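Local coordinates for protein putative phosphatase (PDB 3KYA) that is a putative phosphatase of unproven function that binds zinc and joins an IPT/TIG domain to a propeller-like array of antiparallel sheets, at residues G160-Q165 with L178-I183; T182-R187 with E219-Y224; I208-Y213 with K247-A252; Q241-Y246 with L274-Y279; N264-G269 with D308-F313. All coordinates share one frame; numbering follows the deposited sequence.

How the contacts relate
The five contacts illustrate how successive antiparallel sheets of a propeller-like domain are tied by the loops between them. Contacts 1 and 2 share Thr182 and Ile183, and their centres lie about 10 Å apart, on the connection from one sheet to the next. Contact 2 lies closer still to contact 3, about 7 Å between centres, because strands 206-211 and 220-227 are neighbours; Arg187 of contact 2 and Asp212 of contact 3 bind the same ethanediol. Contact 4 adds edge strand 240-246 of that sheet. Contact 5, its centre about 12 Å from that of contact 3, is joined to it by Gln248 O and Tyr266 N. Zinc ions sit at His161 in contact 1 and Glu219 in contact 2.

Contact 1. Residues G160-Q165 with L178-I183; sequences GHKAIQ and LNINTI. With ZN (zinc ion), chain Y; EDO (1,2-ethanediol), chain M.
The side chain of Lys162 is drawn out over Ile180, the two chains crossing obliquely with Lys162 CG 4.2 Å from Ile180 CG1. Its CG stands anti to the backbone N (chi1 -168°), and the torsions beyond it are extended too, so NZ reaches the far side of the turn that Ile180 opens. There NZ donates to two carbonyls that it meets in different ways. The bond from Lys162 NZ to Ile183 O, 2.8 Å, lies in the carbonyl plane, whereas Asn181 O, 3.0 Å from the same NZ, receives it from above its plane. A water adds a further partner by accepting from NZ and donating to Asn181 OD1. Lys162 was modelled in two positions, and this grip belongs to one of them. The receiving carbonyls sit on a type I turn from Ile180 to Ile183, closed by Ile183 N and Ile180 O. On the strand side of the contact, strands 161-168 and 173-178 form a beta hairpin in one antiparallel sheet of the propeller-like domain, and Ile164 with Leu178 is a hydrogen-bonded pair in it. Ile164 N reaches Leu178 O at 2.9 Å, and on the same face of the sheet Ile164 CB packs 3.9 Å from Leu178 CB. Ile191 and Val209 of the following sheet also touch Ile164. Asn179 sets OD1 near the methyl of Ala163, while its ND2 is held by Asp236. Toward the segment's start His161, stacked on Trp122, binds a zinc ion through ND1 at 2.1 Å; a water and two atoms from elsewhere are the metal's other ligands.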
# COMPACT_ATOMS: atom_id res chain seq x y z
N GLY A 160 17.65 18.31 28.53
CA GLY A 160 18.33 19.62 28.58
C GLY A 160 17.57 20.79 29.23
O GLY A 160 18.07 21.92 29.25
N HIS A 161 16.35 20.54 29.72
CA HIS A 161 15.52 21.53 30.44
C HIS A 161 15.01 20.76 31.65
O HIS A 161 14.33 19.75 31.49
CB HIS A 161 14.38 22.05 29.56
CG HIS A 161 13.58 23.15 30.20
ND1 HIS A 161 13.99 24.46 30.19
CD2 HIS A 161 12.41 23.11 30.87
CE1 HIS A 161 13.08 25.20 30.81
NE2 HIS A 161 12.12 24.41 31.24
N LYS A 162 15.31 21.28 32.85
CA LYS A 162 15.04 20.57 34.12
C LYS A 162 13.66 20.77 34.77
O LYS A 162 13.53 20.68 35.98
CB LYS A 162 16.12 20.89 35.16
CG LYS A 162 16.04 19.96 36.37
CD LYS A 162 17.12 20.20 37.40
CE LYS A 162 16.81 19.41 38.66
NZ LYS A 162 17.76 19.67 39.77
N ALA A 163 12.68 21.19 33.98
CA ALA A 163 11.28 21.17 34.41
C ALA A 163 10.48 20.28 33.47
O ALA A 163 10.73 20.25 32.27
CB ALA A 163 10.71 22.59 34.44
N ILE A 164 9.55 19.51 34.04
CA ILE A 164 8.57 18.76 33.26
C ILE A 164 7.37 19.70 33.16
O ILE A 164 6.82 20.14 34.17
CB ILE A 164 8.20 17.42 33.92
CG1 ILE A 164 9.38 16.45 33.86
CG2 ILE A 164 6.95 16.79 33.23
CD1 ILE A 164 9.17 15.17 34.66
N GLN A 165 6.97 20.02 31.94
CA GLN A 165 5.87 20.96 31.72
C GLN A 165 4.54 20.28 31.46
O GLN A 165 4.48 19.11 31.04
CB GLN A 165 6.22 21.89 30.55
CG GLN A 165 7.41 22.82 30.84
CD GLN A 165 7.62 23.84 29.73
OE1 GLN A 165 7.77 23.49 28.56
NE2 GLN A 165 7.62 25.12 30.10
N LEU A 178 6.47 20.73 37.68
CA LEU A 178 7.46 19.80 38.21
C LEU A 178 8.88 20.30 37.99
O LEU A 178 9.45 20.16 36.91
CB LEU A 178 7.26 18.44 37.55
CG LEU A 178 5.95 17.73 37.91
CD1 LEU A 178 5.54 16.69 36.86
CD2 LEU A 178 6.08 17.10 39.32
N ASN A 179 9.46 20.91 39.03
CA ASN A 179 10.83 21.41 38.93
C ASN A 179 11.88 20.39 39.35
O ASN A 179 13.08 20.66 39.23
CB ASN A 179 10.97 22.73 39.70
CG ASN A 179 10.24 23.85 39.00
OD1 ASN A 179 10.65 24.30 37.93
ND2 ASN A 179 9.13 24.28 39.58
N ILE A 180 11.43 19.22 39.82
CA ILE A 180 12.28 18.07 40.17
C ILE A 180 13.68 18.46 40.68
O ILE A 180 14.70 17.92 40.23
CB ILE A 180 12.37 17.07 38.97
CG1 ILE A 180 12.70 17.78 37.66
CG2 ILE A 180 11.05 16.35 38.78
CD1 ILE A 180 12.96 16.82 36.48
N ASN A 181 13.70 19.36 41.66
CA ASN A 181 14.96 19.90 42.19
C ASN A 181 15.96 18.86 42.69
O ASN A 181 17.17 19.10 42.61
CB ASN A 181 14.67 20.94 43.29
CG ASN A 181 14.09 22.23 42.72
OD1 ASN A 181 14.51 22.69 41.65
ND2 ASN A 181 13.15 22.82 43.43
N THR A 182 15.50 17.72 43.18
CA THR A 182 16.41 16.70 43.71
C THR A 182 17.05 15.85 42.60
O THR A 182 18.00 15.12 42.88
CB THR A 182 15.74 15.77 44.76
OG1 THR A 182 14.71 14.99 44.14
CG2 THR A 182 15.15 16.59 45.91
N ILE A 183 16.55 15.92 41.36
CA ILE A 183 17.15 15.16 40.25
C ILE A 183 18.49 15.82 39.89
O ILE A 183 18.58 17.04 39.80
CB ILE A 183 16.17 15.01 39.05
CG1 ILE A 183 15.00 14.13 39.47
CG2 ILE A 183 16.86 14.41 37.83
CD1 ILE A 183 14.00 13.80 38.36
ZN ZN Y . 15.75 25.37 29.48
C1 EDO M . 8.63 16.99 41.71
O1 EDO M . 9.00 18.24 41.10
C2 EDO M . 8.83 17.00 43.22
O2 EDO M . 10.15 17.47 43.52
O HOH W 1 16.77 22.25 40.12
O HOH W 2 16.48 24.79 27.75

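Contact 2. Residues T182-R187 with E219-Y224; sequences TIPTNR and ESPSVY. With ZN (zinc ion), chain B; EDO (1,2-ethanediol), chain C.
Ile183 lies over one face of the Tyr224 ring, an almost perpendicular CH-pi contact: Ile183 CG1, set there by its position anti to the carbonyl carbon (chi1 -67°), stands 4.0 Å from the Tyr224 ring centroid and 12° off its normal. The two side chains run past each other in opposite directions. At the phenol end Pro184 and Tyr224 meet tip to tip, Pro184 CD 3.2 Å from Tyr224 OH. Apolar packing joins the proline rings, Pro184 CG and Pro221 CG lying 4.3 Å apart. An alanine at Tyr224 would probably leave Ile183 CG1 without the ring face it covers and Pro184 CD without the hydroxyl it meets, opening a gap between loop and strand. No hydrogen bond crosses between the segments; the polar bonds lie within them or run outward. Thr185 OG1 accepts from Arg187 N, an ST turn, and the Arg187 guanidinium, salt-bridged to Asp159, donates to an ethanediol oxygen through NH2 and, weakly, through NH1. Glu219 binds a zinc ion with both carboxylate oxygens. The loop between strands 173-178 and 188-193 thus lies against strand 220-227, with Ile211 of strand 206-211 touching Ile183 and Tyr224, and Leu242 of strand 240-246 touching Tyr224 and Pro221.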
# COMPACT_ATOMS: atom_id res chain seq x y z
N THR A 182 15.50 17.72 43.18
CA THR A 182 16.41 16.70 43.71
C THR A 182 17.05 15.85 42.60
O THR A 182 18.00 15.12 42.88
CB THR A 182 15.74 15.77 44.76
OG1 THR A 182 14.71 14.99 44.14
CG2 THR A 182 15.15 16.59 45.91
N ILE A 183 16.55 15.92 41.36
CA ILE A 183 17.15 15.16 40.25
C ILE A 183 18.49 15.82 39.89
O ILE A 183 18.58 17.04 39.80
CB ILE A 183 16.17 15.01 39.05
CG1 ILE A 183 15.00 14.13 39.47
CG2 ILE A 183 16.86 14.41 37.83
CD1 ILE A 183 14.00 13.80 38.36
N PRO A 184 19.55 15.00 39.73
CA PRO A 184 20.91 15.52 39.53
C PRO A 184 21.31 15.95 38.13
O PRO A 184 22.49 16.20 37.88
CB PRO A 184 21.78 14.32 39.93
CG PRO A 184 20.96 13.15 39.69
CD PRO A 184 19.53 13.54 39.85
N THR A 185 20.34 16.05 37.22
CA THR A 185 20.64 16.42 35.86
C THR A 185 19.41 17.00 35.19
O THR A 185 18.29 16.86 35.69
CB THR A 185 21.08 15.17 35.04
OG1 THR A 185 21.36 15.56 33.69
CG2 THR A 185 19.98 14.13 35.03
N ASN A 186 19.64 17.68 34.06
CA ASN A 186 18.55 18.23 33.26
C ASN A 186 18.24 17.33 32.05
O ASN A 186 17.42 17.68 31.19
CB ASN A 186 18.82 19.70 32.86
CG ASN A 186 20.05 19.88 31.98
OD1 ASN A 186 20.59 18.94 31.42
ND2 ASN A 186 20.47 21.13 31.83
N ARG A 187 18.89 16.16 32.00
CA ARG A 187 18.68 15.20 30.92
C ARG A 187 17.54 14.25 31.28
O ARG A 187 17.77 13.12 31.72
CB ARG A 187 19.96 14.41 30.64
CG ARG A 187 21.17 15.26 30.26
CD ARG A 187 22.21 14.41 29.55
NE ARG A 187 21.67 13.95 28.27
CZ ARG A 187 22.17 12.97 27.53
NH1 ARG A 187 23.26 12.33 27.91
NH2 ARG A 187 21.58 12.63 26.40
N GLU A 219 26.72 3.76 39.76
CA GLU A 219 25.77 3.82 40.87
C GLU A 219 24.93 5.11 40.66
O GLU A 219 24.38 5.67 41.61
CB GLU A 219 26.46 3.79 42.24
CG GLU A 219 27.29 2.54 42.41
CD GLU A 219 27.87 2.35 43.80
OE1 GLU A 219 27.34 2.90 44.78
OE2 GLU A 219 28.85 1.61 43.90
N SER A 220 24.86 5.55 39.41
CA SER A 220 24.17 6.78 39.03
C SER A 220 22.66 6.57 38.87
O SER A 220 22.23 5.60 38.24
CB SER A 220 24.73 7.32 37.71
OG SER A 220 26.11 7.66 37.79
N PRO A 221 21.84 7.49 39.41
CA PRO A 221 20.38 7.41 39.23
C PRO A 221 19.92 7.22 37.79
O PRO A 221 20.50 7.78 36.85
CB PRO A 221 19.91 8.76 39.77
CG PRO A 221 20.84 8.99 40.92
CD PRO A 221 22.18 8.46 40.47
N SER A 222 18.89 6.39 37.63
CA SER A 222 18.28 6.09 36.34
C SER A 222 16.79 6.39 36.30
O SER A 222 16.33 6.98 35.33
CB SER A 222 18.48 4.61 36.01
OG SER A 222 19.85 4.32 35.86
N VAL A 223 16.05 5.96 37.32
CA VAL A 223 14.59 6.13 37.35
C VAL A 223 14.06 6.60 38.72
O VAL A 223 14.41 6.06 39.77
CB VAL A 223 13.86 4.80 37.00
CG1 VAL A 223 12.35 5.04 36.81
CG2 VAL A 223 14.48 4.10 35.76
N TYR A 224 13.18 7.61 38.67
CA TYR A 224 12.51 8.13 39.84
C TYR A 224 11.01 7.86 39.74
O TYR A 224 10.47 7.65 38.64
CB TYR A 224 12.74 9.64 39.99
CG TYR A 224 14.15 10.03 40.35
CD1 TYR A 224 15.14 10.14 39.38
CD2 TYR A 224 14.51 10.30 41.67
CE1 TYR A 224 16.45 10.51 39.72
CE2 TYR A 224 15.82 10.65 42.01
CZ TYR A 224 16.78 10.76 41.02
OH TYR A 224 18.08 11.10 41.35
ZN ZN B . 28.40 1.34 46.33
C1 EDO C . 23.51 8.70 25.76
O1 EDO C . 22.59 9.77 26.07
C2 EDO C . 24.18 8.20 27.04
O2 EDO C . 23.29 7.37 27.79

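Contact 3. Residues I208-Y213 with K247-A252; sequences IVAIDY and KQCNGA. With EDO (1,2-ethanediol), chain C.
Asp212 and Asn250 meet with their flat groups turned 57° apart, the carboxylate OD2 of Asp212 3.1 Å from Asn250 ND2 in a weak hydrogen bond. Asp212 CG is anti to the backbone N (chi1 -160°), which sets it 3.4 Å from Cys249 O. An ethanediol spans the pair: its two hydroxyls donate to the two Asp212 oxygens, and Asn250 ND2 donates to its O2 at 3.1 Å. Arg189 forms a salt bridge with the same Asp212 OD2. An alanine in place of Asp212 would probably leave Arg189 with Glu312 but without this second carboxylate, and Asn250 ND2 with one acceptor fewer. Further along the strand, Ala210 points its methyl at the loop, CB 3.6 Å from Gly251 CA and also touching Cys249 SG and Ala252 CB. Gln248 N reaches Tyr213 O at 2.9 Å, nearly straight. Two waters bridge the segments, one donating to Ile208 O and Ala252 O, the other accepting from Tyr213 N and Cys249 N and donating to Ile211 O. This is consistent with a blade-to-blade connection of a beta-propeller: the loop leaves edge strand 240-246 of one sheet, passes along strand 206-211, and enters edge strand 252-254 of the next.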
# COMPACT_ATOMS: atom_id res chain seq x y z
N ILE A 208 6.48 7.79 36.53
CA ILE A 208 7.79 7.14 36.53
C ILE A 208 8.64 7.87 35.51
O ILE A 208 8.30 7.90 34.33
CB ILE A 208 7.64 5.63 36.21
CG1 ILE A 208 6.77 4.94 37.28
CG2 ILE A 208 9.02 4.97 36.12
CD1 ILE A 208 6.18 3.60 36.87
N VAL A 209 9.74 8.47 35.97
CA VAL A 209 10.58 9.33 35.16
C VAL A 209 12.01 8.81 35.02
O VAL A 209 12.71 8.63 36.03
CB VAL A 209 10.65 10.74 35.79
CG1 VAL A 209 11.57 11.65 34.98
CG2 VAL A 209 9.25 11.33 35.91
N ALA A 210 12.44 8.61 33.77
CA ALA A 210 13.79 8.16 33.45
C ALA A 210 14.71 9.35 33.14
O ALA A 210 14.31 10.29 32.45
CB ALA A 210 13.77 7.14 32.25
N ILE A 211 15.95 9.30 33.65
CA ILE A 211 16.93 10.36 33.42
C ILE A 211 18.25 9.74 32.92
O ILE A 211 18.50 8.57 33.17
CB ILE A 211 17.18 11.22 34.68
CG1 ILE A 211 17.91 10.41 35.78
CG2 ILE A 211 15.86 11.80 35.20
CD1 ILE A 211 18.38 11.25 36.92
N ASP A 212 19.06 10.54 32.24
CA ASP A 212 20.32 10.10 31.57
C ASP A 212 21.50 10.71 32.31
O ASP A 212 21.85 11.87 32.10
CB ASP A 212 20.29 10.54 30.11
CG ASP A 212 21.24 9.75 29.21
OD1 ASP A 212 22.27 9.24 29.70
OD2 ASP A 212 20.93 9.64 27.99
N TYR A 213 22.13 9.92 33.18
CA TYR A 213 23.16 10.44 34.07
C TYR A 213 24.25 9.41 34.36
O TYR A 213 23.99 8.21 34.37
CB TYR A 213 22.45 10.88 35.36
CG TYR A 213 23.32 11.44 36.47
CD1 TYR A 213 23.95 12.67 36.33
CD2 TYR A 213 23.44 10.78 37.69
CE1 TYR A 213 24.73 13.20 37.35
CE2 TYR A 213 24.22 11.30 38.72
CZ TYR A 213 24.86 12.51 38.54
OH TYR A 213 25.63 13.02 39.57
N LYS A 247 23.22 3.64 35.40
CA LYS A 247 23.81 4.76 34.68
C LYS A 247 23.30 4.81 33.25
O LYS A 247 22.85 3.79 32.71
CB LYS A 247 25.34 4.73 34.63
CG LYS A 247 25.94 3.53 33.91
CD LYS A 247 27.47 3.63 33.85
CE LYS A 247 28.06 2.39 33.26
NZ LYS A 247 29.55 2.44 33.17
N GLN A 248 23.37 5.98 32.65
CA GLN A 248 23.07 6.16 31.22
C GLN A 248 21.75 5.57 30.74
O GLN A 248 21.67 4.93 29.69
CB GLN A 248 24.24 5.56 30.42
CG GLN A 248 25.57 6.21 30.74
CD GLN A 248 26.71 5.59 29.97
OE1 GLN A 248 26.94 4.39 30.04
NE2 GLN A 248 27.42 6.41 29.23
N CYS A 249 20.69 5.79 31.52
CA CYS A 249 19.36 5.32 31.14
C CYS A 249 18.79 6.25 30.06
O CYS A 249 18.96 7.47 30.13
CB CYS A 249 18.45 5.29 32.35
SG CYS A 249 16.84 4.58 32.04
N ASN A 250 18.12 5.68 29.06
CA ASN A 250 17.52 6.46 27.97
C ASN A 250 15.98 6.39 28.00
O ASN A 250 15.33 7.00 27.16
CB ASN A 250 18.01 5.98 26.60
CG ASN A 250 19.53 5.80 26.54
OD1 ASN A 250 20.00 4.76 26.08
ND2 ASN A 250 20.29 6.79 27.03
N GLY A 251 15.41 5.62 28.91
CA GLY A 251 13.96 5.50 29.00
C GLY A 251 13.50 4.35 29.88
O GLY A 251 14.26 3.40 30.12
N ALA A 252 12.26 4.45 30.35
CA ALA A 252 11.62 3.43 31.17
C ALA A 252 10.16 3.28 30.72
O ALA A 252 9.47 4.29 30.52
CB ALA A 252 11.71 3.77 32.66
C1 EDO C . 23.51 8.70 25.76
O1 EDO C . 22.59 9.77 26.07
C2 EDO C . 24.18 8.20 27.04
O2 EDO C . 23.29 7.37 27.79
O HOH W 3 9.68 6.68 32.21
O HOH W 4 20.74 7.34 34.09

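Contact 4. Residues Q241-Y246 with L274-Y279; sequences QLIAAY and LDLVDY
Behind the packing of Ile243 on Leu276 and Tyr279, the start of helix 276-284 is capped by the bond from Val277 N to Asp275 OD1, 3.0 Å. Asp275 is the N-cap, and its OD1 is met from above the carboxylate plane, 42° out of it; Asp278 N bonds to Asp275 O to complete the first turn. Ile243 CG1 is anti to the backbone N (chi1 -159°), and from it CD1 reaches over one face of the Tyr279 ring, toward the rim, 4.1 Å from the centroid. The same methyl touches Leu274 CD2 at 4.0 Å and sits tight against Leu276 CD2, though Ile243 was modelled in two conformers, so these details hold for one of them. Gln241 crosses Tyr279 at about a right angle, its CB 3.5 Å from Tyr279 OH, while its NE2 turns to Asp239. Trp289 meets the Tyr279 ring edge-to-face and donates through NE1 to Ile243 O. The helix, which follows strand 270-274 and precedes strand 300-305 in the chain, thus packs on the edge strand of the preceding sheet. With no hydrogen bond crossing between the segments, the contact itself rests on burial of aliphatic and aromatic carbon.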
# COMPACT_ATOMS: atom_id res chain seq x y z
N GLN A 241 10.87 9.68 44.89
CA GLN A 241 11.83 8.69 45.39
C GLN A 241 12.63 8.06 44.24
O GLN A 241 12.12 7.89 43.13
CB GLN A 241 11.10 7.57 46.15
CG GLN A 241 10.25 8.04 47.34
CD GLN A 241 11.06 8.66 48.46
OE1 GLN A 241 12.25 8.38 48.59
NE2 GLN A 241 10.42 9.48 49.27
N LEU A 242 13.89 7.74 44.54
CA LEU A 242 14.78 7.07 43.60
C LEU A 242 14.41 5.59 43.62
O LEU A 242 14.40 4.98 44.69
CB LEU A 242 16.24 7.27 44.01
CG LEU A 242 17.31 6.60 43.15
CD1 LEU A 242 17.29 7.16 41.71
CD2 LEU A 242 18.70 6.78 43.79
N ILE A 243 14.10 5.02 42.46
CA ILE A 243 13.70 3.61 42.41
C ILE A 243 14.73 2.69 41.73
O ILE A 243 14.74 1.48 41.97
CB ILE A 243 12.29 3.47 41.75
CG1 ILE A 243 11.65 2.14 42.14
CG2 ILE A 243 12.38 3.62 40.24
CD1 ILE A 243 10.23 1.99 41.63
N ALA A 244 15.59 3.25 40.87
CA ALA A 244 16.63 2.47 40.20
C ALA A 244 17.83 3.34 39.83
O ALA A 244 17.67 4.47 39.37
CB ALA A 244 16.07 1.77 38.96
N ALA A 245 19.02 2.80 40.06
CA ALA A 245 20.26 3.49 39.75
C ALA A 245 21.31 2.55 39.15
O ALA A 245 21.74 1.61 39.83
CB ALA A 245 20.84 4.15 41.00
N TYR A 246 21.67 2.79 37.89
CA TYR A 246 22.80 2.10 37.25
C TYR A 246 23.63 3.20 36.59
O TYR A 246 24.62 3.66 37.17
CB TYR A 246 22.37 0.99 36.29
CG TYR A 246 23.57 0.28 35.71
CD1 TYR A 246 24.36 -0.54 36.51
CD2 TYR A 246 23.94 0.46 34.39
CE1 TYR A 246 25.49 -1.18 36.01
CE2 TYR A 246 25.07 -0.19 33.86
CZ TYR A 246 25.84 -1.00 34.69
OH TYR A 246 26.95 -1.64 34.20
N LEU A 274 12.01 -4.63 36.45
CA LEU A 274 11.67 -4.45 37.85
C LEU A 274 10.17 -4.67 38.09
O LEU A 274 9.32 -4.10 37.39
CB LEU A 274 12.03 -3.04 38.33
CG LEU A 274 11.60 -2.68 39.75
CD1 LEU A 274 12.25 -3.63 40.79
CD2 LEU A 274 11.94 -1.23 40.05
N ASP A 275 9.86 -5.53 39.05
CA ASP A 275 8.48 -5.75 39.46
C ASP A 275 8.26 -4.71 40.56
O ASP A 275 8.86 -4.81 41.63
CB ASP A 275 8.27 -7.18 39.96
CG ASP A 275 6.81 -7.50 40.30
OD1 ASP A 275 6.00 -6.57 40.51
OD2 ASP A 275 6.49 -8.70 40.39
N LEU A 276 7.41 -3.71 40.30
CA LEU A 276 7.15 -2.66 41.28
C LEU A 276 6.59 -3.18 42.62
O LEU A 276 6.73 -2.50 43.64
CB LEU A 276 6.22 -1.56 40.71
CG LEU A 276 6.76 -0.80 39.50
CD1 LEU A 276 5.71 0.21 38.99
CD2 LEU A 276 8.09 -0.10 39.83
N VAL A 277 5.96 -4.36 42.61
CA VAL A 277 5.46 -4.97 43.86
C VAL A 277 6.60 -5.09 44.87
O VAL A 277 6.38 -4.87 46.07
CB VAL A 277 4.83 -6.38 43.63
CG1 VAL A 277 4.60 -7.10 44.96
CG2 VAL A 277 3.53 -6.27 42.85
N ASP A 278 7.80 -5.43 44.40
CA ASP A 278 8.98 -5.53 45.28
C ASP A 278 9.25 -4.21 45.99
O ASP A 278 9.55 -4.18 47.19
CB ASP A 278 10.24 -5.94 44.49
CG ASP A 278 10.18 -7.35 43.95
OD1 ASP A 278 9.31 -8.13 44.38
OD2 ASP A 278 11.04 -7.71 43.10
N TYR A 279 9.12 -3.12 45.25
CA TYR A 279 9.33 -1.79 45.78
C TYR A 279 8.29 -1.39 46.82
O TYR A 279 8.65 -0.99 47.93
CB TYR A 279 9.35 -0.75 44.64
CG TYR A 279 9.37 0.66 45.16
CD1 TYR A 279 10.52 1.19 45.72
CD2 TYR A 279 8.22 1.45 45.11
CE1 TYR A 279 10.54 2.47 46.21
CE2 TYR A 279 8.24 2.74 45.60
CZ TYR A 279 9.40 3.25 46.15
OH TYR A 279 9.43 4.52 46.63

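Contact 5. Residues N264-G269 with D308-F313; sequences NSYEKG and DPSWEF
Tyr266 lays one face of its ring on Ser310, whose CA stands 3.5 Å from the ring centroid and 11° off the normal, a CH-pi contact. Tyr266 CG is anti to the backbone N (chi1 160°), which brings it 4.0 Å from Ser310 CA. Ser310 CB lies 3.4 Å from Tyr266 OH, and Glu312 CA comes to the ring edge in its plane. At the other end Phe313 receives Asn264 ND2 over one face, near the rim, with ND2 3.4 Å from Phe313 CE1 and the amide plane turned 67° from the ring. Gly269 sits at the Phe313 edge, where a side chain would press against Trp311 CB; its positive phi also suits glycine. Two backbone bonds fasten the two segments. Trp311 N lies on a lone pair of Tyr266 O at 3.1 Å, whereas Ser310 N meets Glu267 O, 3.0 Å away, from well above the carbonyl plane. Here the hairpin turn between strands 261-265 and 270-274 docks on the connection that leads from strand 300-305 into the next sheet of the propeller-like domain. Tyr266 CA lies 3.4 Å from the buried Trp311 O, which has no hydrogen-bonding partner, in a CA-H...O contact. Waters join the two segments, one between Glu267 O and Ser310 OG, another donating to Lys268 O and Asp308 O. Farther out, Ser265 OG accepts from Glu267 N, an ST turn, and is also bonded to Lys247 O. Asn264 OD1 accepts from Asn250 N, while Glu267 is held by a salt bridge to Lys247 and a hydrogen bond with Tyr246.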
# COMPACT_ATOMS: atom_id res chain seq x y z
N ASN A 264 16.53 0.67 30.44
CA ASN A 264 17.82 0.27 29.87
C ASN A 264 19.03 1.03 30.39
O ASN A 264 18.94 1.86 31.29
CB ASN A 264 17.80 0.46 28.34
CG ASN A 264 18.08 1.90 27.92
OD1 ASN A 264 17.61 2.86 28.57
ND2 ASN A 264 18.83 2.07 26.84
N SER A 265 20.19 0.68 29.83
CA SER A 265 21.40 1.46 29.96
C SER A 265 22.08 1.45 28.59
O SER A 265 22.19 0.39 27.94
CB SER A 265 22.36 0.93 31.02
OG SER A 265 23.58 1.68 31.00
N TYR A 266 22.52 2.62 28.16
CA TYR A 266 23.29 2.78 26.94
C TYR A 266 24.66 2.07 26.99
O TYR A 266 25.20 1.65 25.96
CB TYR A 266 23.46 4.28 26.72
CG TYR A 266 24.55 4.81 25.82
CD1 TYR A 266 25.85 4.99 26.30
CD2 TYR A 266 24.27 5.25 24.53
CE1 TYR A 266 26.83 5.52 25.51
CE2 TYR A 266 25.24 5.80 23.74
CZ TYR A 266 26.52 5.94 24.23
OH TYR A 266 27.48 6.48 23.44
N GLU A 267 25.22 1.95 28.19
CA GLU A 267 26.56 1.34 28.37
C GLU A 267 26.78 0.11 27.47
O GLU A 267 27.64 0.13 26.57
CB GLU A 267 26.79 0.96 29.82
CG GLU A 267 28.23 0.44 30.06
CD GLU A 267 28.39 -0.32 31.35
OE1 GLU A 267 27.43 -1.01 31.77
OE2 GLU A 267 29.49 -0.25 31.93
N LYS A 268 26.00 -0.94 27.71
CA LYS A 268 26.06 -2.17 26.91
C LYS A 268 24.72 -2.49 26.23
O LYS A 268 24.54 -3.55 25.65
CB LYS A 268 26.46 -3.35 27.78
CG LYS A 268 27.85 -3.24 28.38
CD LYS A 268 28.09 -4.38 29.35
CE LYS A 268 29.52 -4.38 29.86
NZ LYS A 268 29.72 -5.40 30.93
N GLY A 269 23.78 -1.56 26.32
CA GLY A 269 22.43 -1.77 25.78
C GLY A 269 21.64 -2.78 26.60
O GLY A 269 20.83 -3.53 26.05
N ASP A 308 25.27 -4.02 20.49
CA ASP A 308 26.63 -3.66 20.89
C ASP A 308 26.65 -2.54 21.92
O ASP A 308 25.60 -1.98 22.24
CB ASP A 308 27.40 -3.25 19.65
CG ASP A 308 27.51 -4.37 18.68
OD1 ASP A 308 28.11 -5.41 19.06
OD2 ASP A 308 27.02 -4.20 17.55
N PRO A 309 27.83 -2.23 22.48
CA PRO A 309 27.88 -1.16 23.48
C PRO A 309 27.55 0.21 22.90
O PRO A 309 27.66 0.42 21.69
CB PRO A 309 29.35 -1.19 23.94
CG PRO A 309 29.79 -2.58 23.68
CD PRO A 309 29.10 -2.98 22.43
N SER A 310 27.16 1.12 23.79
CA SER A 310 26.82 2.49 23.42
C SER A 310 25.60 2.51 22.49
O SER A 310 25.64 3.08 21.41
CB SER A 310 28.03 3.18 22.78
OG SER A 310 29.12 3.21 23.71
N TRP A 311 24.52 1.87 22.96
CA TRP A 311 23.30 1.71 22.20
C TRP A 311 22.20 2.52 22.89
O TRP A 311 21.79 2.19 24.00
CB TRP A 311 22.93 0.23 22.13
CG TRP A 311 22.73 -0.27 20.71
CD1 TRP A 311 21.58 -0.76 20.14
CD2 TRP A 311 23.73 -0.32 19.68
NE1 TRP A 311 21.82 -1.11 18.83
CE2 TRP A 311 23.12 -0.83 18.52
CE3 TRP A 311 25.09 0.05 19.63
CZ2 TRP A 311 23.82 -1.01 17.32
CZ3 TRP A 311 25.78 -0.13 18.44
CH2 TRP A 311 25.15 -0.66 17.31
N GLU A 312 21.78 3.61 22.25
CA GLU A 312 20.77 4.50 22.82
C GLU A 312 19.39 4.11 22.32
O GLU A 312 19.13 4.21 21.12
CB GLU A 312 21.07 5.94 22.41
CG GLU A 312 20.18 6.96 23.11
CD GLU A 312 20.37 8.37 22.60
OE1 GLU A 312 21.17 8.60 21.67
OE2 GLU A 312 19.72 9.28 23.15
N PHE A 313 18.49 3.70 23.22
CA PHE A 313 17.17 3.25 22.76
C PHE A 313 16.05 3.34 23.78
O PHE A 313 16.29 3.36 24.99
CB PHE A 313 17.24 1.80 22.24
CG PHE A 313 17.53 0.76 23.31
CD1 PHE A 313 18.84 0.44 23.66
CD2 PHE A 313 16.49 0.08 23.94
CE1 PHE A 313 19.11 -0.53 24.63
CE2 PHE A 313 16.75 -0.89 24.91
CZ PHE A 313 18.07 -1.18 25.26
O HOH W 5 29.35 2.19 26.21
O HOH W 6 23.24 -3.37 23.09